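Local coordinates for protein lipolytic enzyme, G-D-S-L family (Bacteroides thetaiotaomicron, PDB 7BR2) that metabolises the drug diltiazem as a gut microbial serine esterase of the SGNH (GDSL) hydrolase family, at residues 31-45 with 352-364. Numbering follows the deposited sequence.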
loop_
_atom_site.group_PDB
_atom_site.type_symbol
_atom_site.label_atom_id
_atom_site.label_comp_id
_atom_site.label_asym_id
_atom_site.label_seq_id
_atom_site.Cartn_x
_atom_site.Cartn_y
_atom_site.Cartn_z
ATOM N N ASP A 31 3.684 9.565 4.227
ATOM C CA ASP A 31 5.041 9.603 4.763
ATOM C C ASP A 31 5.304 8.433 5.703
ATOM O O ASP A 31 6.220 7.632 5.480
ATOM C CB ASP A 31 5.253 10.950 5.463
ATOM C CG ASP A 31 6.671 11.142 5.994
ATOM O OD1 ASP A 31 7.534 10.265 5.798
ATOM O OD2 ASP A 31 6.925 12.229 6.560
ATOM N N GLY A 32 4.487 8.298 6.741
ATOM C CA GLY A 32 4.698 7.270 7.728
ATOM C C GLY A 32 3.937 5.987 7.493
ATOM O O GLY A 32 4.045 5.068 8.313
ATOM N N GLY A 33 3.168 5.878 6.406
ATOM C CA GLY A 33 2.342 4.714 6.168
ATOM C C GLY A 33 2.909 3.744 5.135
ATOM O O GLY A 33 3.908 3.995 4.471
ATOM N N ARG A 34 2.194 2.624 4.967
ATOM C CA ARG A 34 2.697 1.517 4.166
ATOM C C ARG A 34 1.837 1.161 2.960
ATOM O O ARG A 34 2.172 0.208 2.247
ATOM C CB ARG A 34 2.860 0.271 5.047
ATOM C CG ARG A 34 4.101 0.268 5.951
ATOM C CD ARG A 34 4.091 -0.978 6.809
ATOM N NE ARG A 34 5.238 -1.111 7.711
ATOM C CZ ARG A 34 5.373 -0.475 8.877
ATOM N NH1 ARG A 34 4.458 0.392 9.300
ATOM N NH2 ARG A 34 6.445 -0.697 9.620
ATOM N N TYR A 35 0.772 1.906 2.677
ATOM C CA TYR A 35 -0.095 1.506 1.579
ATOM C C TYR A 35 0.694 1.385 0.284
ATOM O O TYR A 35 0.473 0.453 -0.500
ATOM C CB TYR A 35 -1.266 2.480 1.425
ATOM C CG TYR A 35 -0.922 3.862 0.903
ATOM C CD1 TYR A 35 -0.752 4.107 -0.469
ATOM C CD2 TYR A 35 -0.820 4.940 1.770
ATOM C CE1 TYR A 35 -0.442 5.393 -0.951
ATOM C CE2 TYR A 35 -0.527 6.226 1.302
ATOM C CZ TYR A 35 -0.344 6.447 -0.056
ATOM O OH TYR A 35 -0.045 7.718 -0.499
ATOM N N HIS A 36 1.644 2.300 0.056
ATOM C CA HIS A 36 2.443 2.246 -1.161
ATOM C C HIS A 36 3.377 1.049 -1.138
ATOM O O HIS A 36 3.598 0.402 -2.175
ATOM C CB HIS A 36 3.223 3.552 -1.347
ATOM C CG HIS A 36 3.785 4.120 -0.076
ATOM N ND1 HIS A 36 4.938 3.643 0.514
ATOM C CD2 HIS A 36 3.362 5.145 0.703
ATOM C CE1 HIS A 36 5.186 4.333 1.613
ATOM N NE2 HIS A 36 4.251 5.257 1.745
ATOM N N SER A 37 3.911 0.722 0.040
ATOM C CA SER A 37 4.728 -0.482 0.174
ATOM C C SER A 37 3.892 -1.745 -0.053
ATOM O O SER A 37 4.360 -2.709 -0.668
ATOM C CB SER A 37 5.398 -0.501 1.549
ATOM O OG SER A 37 6.334 -1.559 1.661
ATOM N N PHE A 38 2.646 -1.751 0.423
ATOM C CA PHE A 38 1.768 -2.901 0.216
ATOM C C PHE A 38 1.399 -3.047 -1.262
ATOM O O PHE A 38 1.318 -4.166 -1.790
ATOM C CB PHE A 38 0.518 -2.735 1.089
ATOM C CG PHE A 38 0.798 -2.771 2.583
ATOM C CD1 PHE A 38 1.958 -3.356 3.081
ATOM C CD2 PHE A 38 -0.112 -2.225 3.486
ATOM C CE1 PHE A 38 2.206 -3.396 4.444
ATOM C CE2 PHE A 38 0.137 -2.250 4.858
ATOM C CZ PHE A 38 1.290 -2.847 5.338
ATOM N N ILE A 39 1.209 -1.921 -1.952
ATOM C CA ILE A 39 0.936 -1.953 -3.392
ATOM C C ILE A 39 2.134 -2.512 -4.161
ATOM O O ILE A 39 1.990 -3.367 -5.056
ATOM C CB ILE A 39 0.553 -0.551 -3.895
ATOM C CG1 ILE A 39 -0.795 -0.099 -3.324
ATOM C CG2 ILE A 39 0.501 -0.535 -5.409
ATOM C CD1 ILE A 39 -1.091 1.413 -3.555
ATOM N N TRP A 40 3.337 -2.020 -3.843
ATOM C CA TRP A 40 4.531 -2.571 -4.475
ATOM C C TRP A 40 4.653 -4.061 -4.176
ATOM O O TRP A 40 5.005 -4.842 -5.063
ATOM C CB TRP A 40 5.780 -1.810 -4.018
ATOM C CG TRP A 40 6.974 -1.951 -4.942
ATOM C CD1 TRP A 40 7.062 -2.718 -6.074
ATOM C CD2 TRP A 40 8.252 -1.305 -4.800
ATOM N NE1 TRP A 40 8.307 -2.591 -6.636
ATOM C CE2 TRP A 40 9.057 -1.730 -5.878
ATOM C CE3 TRP A 40 8.792 -0.409 -3.862
ATOM C CZ2 TRP A 40 10.378 -1.286 -6.046
ATOM C CZ3 TRP A 40 10.102 0.029 -4.029
ATOM C CH2 TRP A 40 10.881 -0.413 -5.112
ATOM N N LEU A 41 4.344 -4.474 -2.939
ATOM C CA LEU A 41 4.379 -5.893 -2.591
ATOM C C LEU A 41 3.461 -6.710 -3.499
ATOM O O LEU A 41 3.804 -7.825 -3.924
ATOM C CB LEU A 41 3.975 -6.066 -1.123
ATOM C CG LEU A 41 3.986 -7.486 -0.554
ATOM C CD1 LEU A 41 5.365 -8.081 -0.705
ATOM C CD2 LEU A 41 3.569 -7.467 0.933
ATOM N N TYR A 42 2.279 -6.175 -3.795
ATOM C CA TYR A 42 1.411 -6.847 -4.752
ATOM C C TYR A 42 2.109 -7.016 -6.097
ATOM O O TYR A 42 2.127 -8.110 -6.670
ATOM C CB TYR A 42 0.108 -6.078 -4.933
ATOM C CG TYR A 42 -0.838 -6.761 -5.889
ATOM C CD1 TYR A 42 -1.725 -7.728 -5.439
ATOM C CD2 TYR A 42 -0.849 -6.435 -7.244
ATOM C CE1 TYR A 42 -2.599 -8.355 -6.312
ATOM C CE2 TYR A 42 -1.721 -7.053 -8.121
ATOM C CZ TYR A 42 -2.593 -8.013 -7.649
ATOM O OH TYR A 42 -3.461 -8.637 -8.505
ATOM N N TYR A 43 2.687 -5.935 -6.626
ATOM C CA TYR A 43 3.326 -6.068 -7.939
ATOM C C TYR A 43 4.540 -6.994 -7.890
ATOM O O TYR A 43 4.823 -7.689 -8.869
ATOM C CB TYR A 43 3.758 -4.702 -8.473
ATOM C CG TYR A 43 2.648 -3.917 -9.115
ATOM C CD1 TYR A 43 1.742 -3.196 -8.352
ATOM C CD2 TYR A 43 2.492 -3.915 -10.495
ATOM C CE1 TYR A 43 0.717 -2.480 -8.953
ATOM C CE2 TYR A 43 1.476 -3.216 -11.102
ATOM C CZ TYR A 43 0.588 -2.498 -10.331
ATOM O OH TYR A 43 -0.419 -1.787 -10.952
ATOM N N MET A 44 5.216 -7.086 -6.737
ATOM C CA MET A 44 6.410 -7.916 -6.647
ATOM C C MET A 44 6.046 -9.391 -6.634
ATOM O O MET A 44 6.812 -10.221 -7.137
ATOM C CB MET A 44 7.211 -7.614 -5.371
ATOM C CG MET A 44 7.775 -6.195 -5.193
ATOM S SD MET A 44 8.184 -5.890 -3.454
ATOM C CE MET A 44 9.279 -4.459 -3.594
ATOM N N THR A 45 4.902 -9.741 -6.051
ATOM C CA THR A 45 4.554 -11.153 -5.958
ATOM C C THR A 45 3.640 -11.628 -7.081
ATOM O O THR A 45 3.741 -12.785 -7.495
ATOM C CB THR A 45 3.930 -11.445 -4.598
ATOM O OG1 THR A 45 2.837 -10.543 -4.387
ATOM C CG2 THR A 45 4.963 -11.229 -3.525
ATOM N N ILE A 352 9.950 -12.308 0.659
ATOM C CA ILE A 352 9.853 -11.060 -0.102
ATOM C C ILE A 352 9.227 -9.947 0.738
ATOM O O ILE A 352 9.657 -8.788 0.681
ATOM C CB ILE A 352 9.068 -11.300 -1.398
ATOM C CG1 ILE A 352 9.920 -12.152 -2.338
ATOM C CG2 ILE A 352 8.704 -9.972 -2.060
ATOM C CD1 ILE A 352 9.111 -12.994 -3.256
ATOM N N MET A 353 8.197 -10.281 1.518
ATOM C CA MET A 353 7.505 -9.287 2.337
ATOM C C MET A 353 8.449 -8.659 3.355
ATOM O O MET A 353 8.420 -7.441 3.576
ATOM C CB MET A 353 6.312 -9.941 3.049
ATOM C CG MET A 353 5.578 -9.060 4.049
ATOM S SD MET A 353 4.479 -10.006 5.156
ATOM C CE MET A 353 5.606 -10.622 6.408
ATOM N N HIS A 354 9.275 -9.486 3.999
ATOM C CA HIS A 354 10.221 -8.979 4.988
ATOM C C HIS A 354 11.289 -8.106 4.335
ATOM O O HIS A 354 11.639 -7.038 4.863
ATOM C CB HIS A 354 10.871 -10.142 5.736
ATOM C CG HIS A 354 9.941 -10.880 6.645
ATOM N ND1 HIS A 354 9.114 -10.238 7.545
ATOM C CD2 HIS A 354 9.731 -12.208 6.818
ATOM C CE1 HIS A 354 8.427 -11.142 8.226
ATOM N NE2 HIS A 354 8.778 -12.343 7.799
ATOM N N LEU A 355 11.832 -8.561 3.193
ATOM C CA LEU A 355 12.773 -7.726 2.445
ATOM C C LEU A 355 12.166 -6.366 2.124
ATOM O O LEU A 355 12.823 -5.316 2.281
ATOM C CB LEU A 355 13.192 -8.447 1.159
ATOM C CG LEU A 355 14.080 -9.679 1.380
ATOM C CD1 LEU A 355 14.169 -10.533 0.126
ATOM C CD2 LEU A 355 15.475 -9.270 1.843
ATOM N N ASN A 356 10.894 -6.366 1.697
ATOM C CA ASN A 356 10.223 -5.130 1.313
ATOM C C ASN A 356 10.027 -4.210 2.509
ATOM O O ASN A 356 10.111 -2.985 2.373
ATOM C CB ASN A 356 8.883 -5.455 0.664
ATOM C CG ASN A 356 8.157 -4.220 0.184
ATOM O OD1 ASN A 356 8.714 -3.417 -0.571
ATOM N ND2 ASN A 356 6.912 -4.043 0.636
ATOM N N GLU A 357 9.768 -4.778 3.692
ATOM C CA GLU A 357 9.626 -3.953 4.899
ATOM C C GLU A 357 10.966 -3.325 5.323
ATOM O O GLU A 357 11.018 -2.136 5.681
ATOM C CB GLU A 357 9.011 -4.806 6.015
ATOM C CG GLU A 357 9.055 -4.213 7.417
ATOM C CD GLU A 357 8.130 -3.024 7.621
ATOM O OE1 GLU A 357 7.182 -2.845 6.818
ATOM O OE2 GLU A 357 8.363 -2.261 8.596
ATOM N N TYR A 358 12.061 -4.099 5.266
ATOM C CA TYR A 358 13.394 -3.519 5.484
ATOM C C TYR A 358 13.626 -2.327 4.558
ATOM O O TYR A 358 14.104 -1.256 4.977
ATOM C CB TYR A 358 14.484 -4.561 5.213
ATOM C CG TYR A 358 14.718 -5.617 6.267
ATOM C CD1 TYR A 358 14.923 -5.272 7.598
ATOM C CD2 TYR A 358 14.784 -6.960 5.926
ATOM C CE1 TYR A 358 15.164 -6.232 8.558
ATOM C CE2 TYR A 358 15.018 -7.935 6.895
ATOM C CZ TYR A 358 15.203 -7.559 8.203
ATOM O OH TYR A 358 15.436 -8.499 9.178
ATOM N N ARG A 359 13.297 -2.523 3.275
ATOM C CA ARG A 359 13.425 -1.465 2.275
ATOM C C ARG A 359 12.585 -0.250 2.645
ATOM O O ARG A 359 13.064 0.890 2.598
ATOM C CB ARG A 359 13.013 -2.006 0.900
ATOM C CG ARG A 359 12.998 -0.966 -0.205
ATOM C CD ARG A 359 11.910 -1.280 -1.236
ATOM N NE ARG A 359 10.558 -1.237 -0.672
ATOM C CZ ARG A 359 9.881 -0.118 -0.416
ATOM N NH1 ARG A 359 10.433 1.061 -0.672
ATOM N NH2 ARG A 359 8.649 -0.178 0.089
ATOM N N TRP A 360 11.329 -0.485 3.031
ATOM C CA TRP A 360 10.444 0.611 3.404
ATOM C C TRP A 360 11.039 1.432 4.548
ATOM O O TRP A 360 10.962 2.669 4.534
ATOM C CB TRP A 360 9.058 0.059 3.764
ATOM C CG TRP A 360 8.118 1.077 4.321
ATOM C CD1 TRP A 360 7.260 1.879 3.621
ATOM C CD2 TRP A 360 7.953 1.418 5.706
ATOM N NE1 TRP A 360 6.560 2.688 4.489
ATOM C CE2 TRP A 360 6.975 2.432 5.772
ATOM C CE3 TRP A 360 8.541 0.968 6.890
ATOM C CZ2 TRP A 360 6.572 3.008 6.985
ATOM C CZ3 TRP A 360 8.135 1.539 8.100
ATOM C CH2 TRP A 360 7.159 2.546 8.134
ATOM N N GLU A 361 11.674 0.765 5.526
ATOM C CA GLU A 361 12.295 1.491 6.644
ATOM C C GLU A 361 13.438 2.385 6.172
ATOM O O GLU A 361 13.547 3.560 6.573
ATOM C CB GLU A 361 12.810 0.509 7.699
ATOM C CG GLU A 361 11.739 -0.003 8.647
ATOM C CD GLU A 361 12.190 -1.202 9.474
ATOM O OE1 GLU A 361 13.398 -1.288 9.795
ATOM O OE2 GLU A 361 11.324 -2.073 9.782
ATOM N N LEU A 362 14.311 1.837 5.317
ATOM C CA LEU A 362 15.380 2.658 4.750
ATOM C C LEU A 362 14.803 3.881 4.037
ATOM O O LEU A 362 15.238 5.034 4.259
ATOM C CB LEU A 362 16.210 1.812 3.789
ATOM C CG LEU A 362 17.210 0.871 4.454
ATOM C CD1 LEU A 362 17.776 -0.169 3.451
ATOM C CD2 LEU A 362 18.322 1.658 5.116
ATOM N N GLU A 363 13.769 3.656 3.221
ATOM C CA GLU A 363 13.155 4.781 2.516
ATOM C C GLU A 363 12.613 5.814 3.498
ATOM O O GLU A 363 12.715 7.026 3.253
ATOM C CB GLU A 363 12.051 4.290 1.578
ATOM C CG GLU A 363 11.555 5.372 0.627
ATOM C CD GLU A 363 10.426 4.906 -0.295
ATOM O OE1 GLU A 363 9.748 3.900 0.030
ATOM O OE2 GLU A 363 10.227 5.562 -1.348
ATOM N N ARG A 364 12.074 5.363 4.636
ATOM C CA ARG A 364 11.593 6.325 5.630
ATOM C C ARG A 364 12.718 7.214 6.131
ATOM O O ARG A 364 12.504 8.405 6.406
ATOM C CB ARG A 364 10.932 5.619 6.813
ATOM C CG ARG A 364 9.480 5.168 6.551
ATOM C CD ARG A 364 8.485 5.851 7.492
ATOM N NE ARG A 364 8.496 7.304 7.372
ATOM C CZ ARG A 364 9.117 8.119 8.220
ATOM N NH1 ARG A 364 9.073 9.426 8.031
ATOM N NH2 ARG A 364 9.787 7.621 9.247
HETATM O O HOH W 1 7.147 2.250 -0.135
HETATM O O HOH W 2 6.371 -2.995 3.727
#
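The indole of W360 fills a hollow lined by the G32-R34 link between helices 28-32 and 35-46, with H36 and S37 beside it. One face takes R34: its guanidinium lies flat on the six-membered ring, with centres 3.8 Å apart and planes at 26°, a cation-pi stack, while R34 CG makes a CH-pi contact over the five-membered ring. R364 CG lies over the opposite face, toward the rim. The indole edge meets the link, NE1 donating to G33 O (3.0 Å) from well above the carbonyl plane. The R34 chain, extended from CG to NE, runs to a side-on, nearly coplanar salt bridge with E357, NE to OE1 at 2.8 Å and NH2 to OE2 at 2.7 Å, fixing the guanidinium's rotation. On helix 28-32, D31 OD1 forms a salt bridge with R364 NH1 (2.8 Å), which also pairs with E368; R364 NE reaches D31 O, and D31 OD2 accepts from G60 N.

Farther along, N356, its CG anti to the backbone N (chi1 -177°), projects beside S37, and ND2 donates to S37 O (3.2 Å) from the face opposite L41 N. N356 OD1 accepts from R359 NE and touches M44 CE, which lies over the W40 ring; the W40 edge sits over the R359 guanidinium face. L41 closes the apolar end against I352 and M353.

The helices cross at 143° between their N-to-C directions, roughly antiparallel, with axes 10.4 Å apart. Helix 344-377 packs on the SGNH domain through helix 35-46 and strand 53-58 of the parallel sheet, where E363 bonds N56 and H36 and W40 also touch; W40, L355 and L362 touch helix 417-437, and Y35 and F38 helix 210-223.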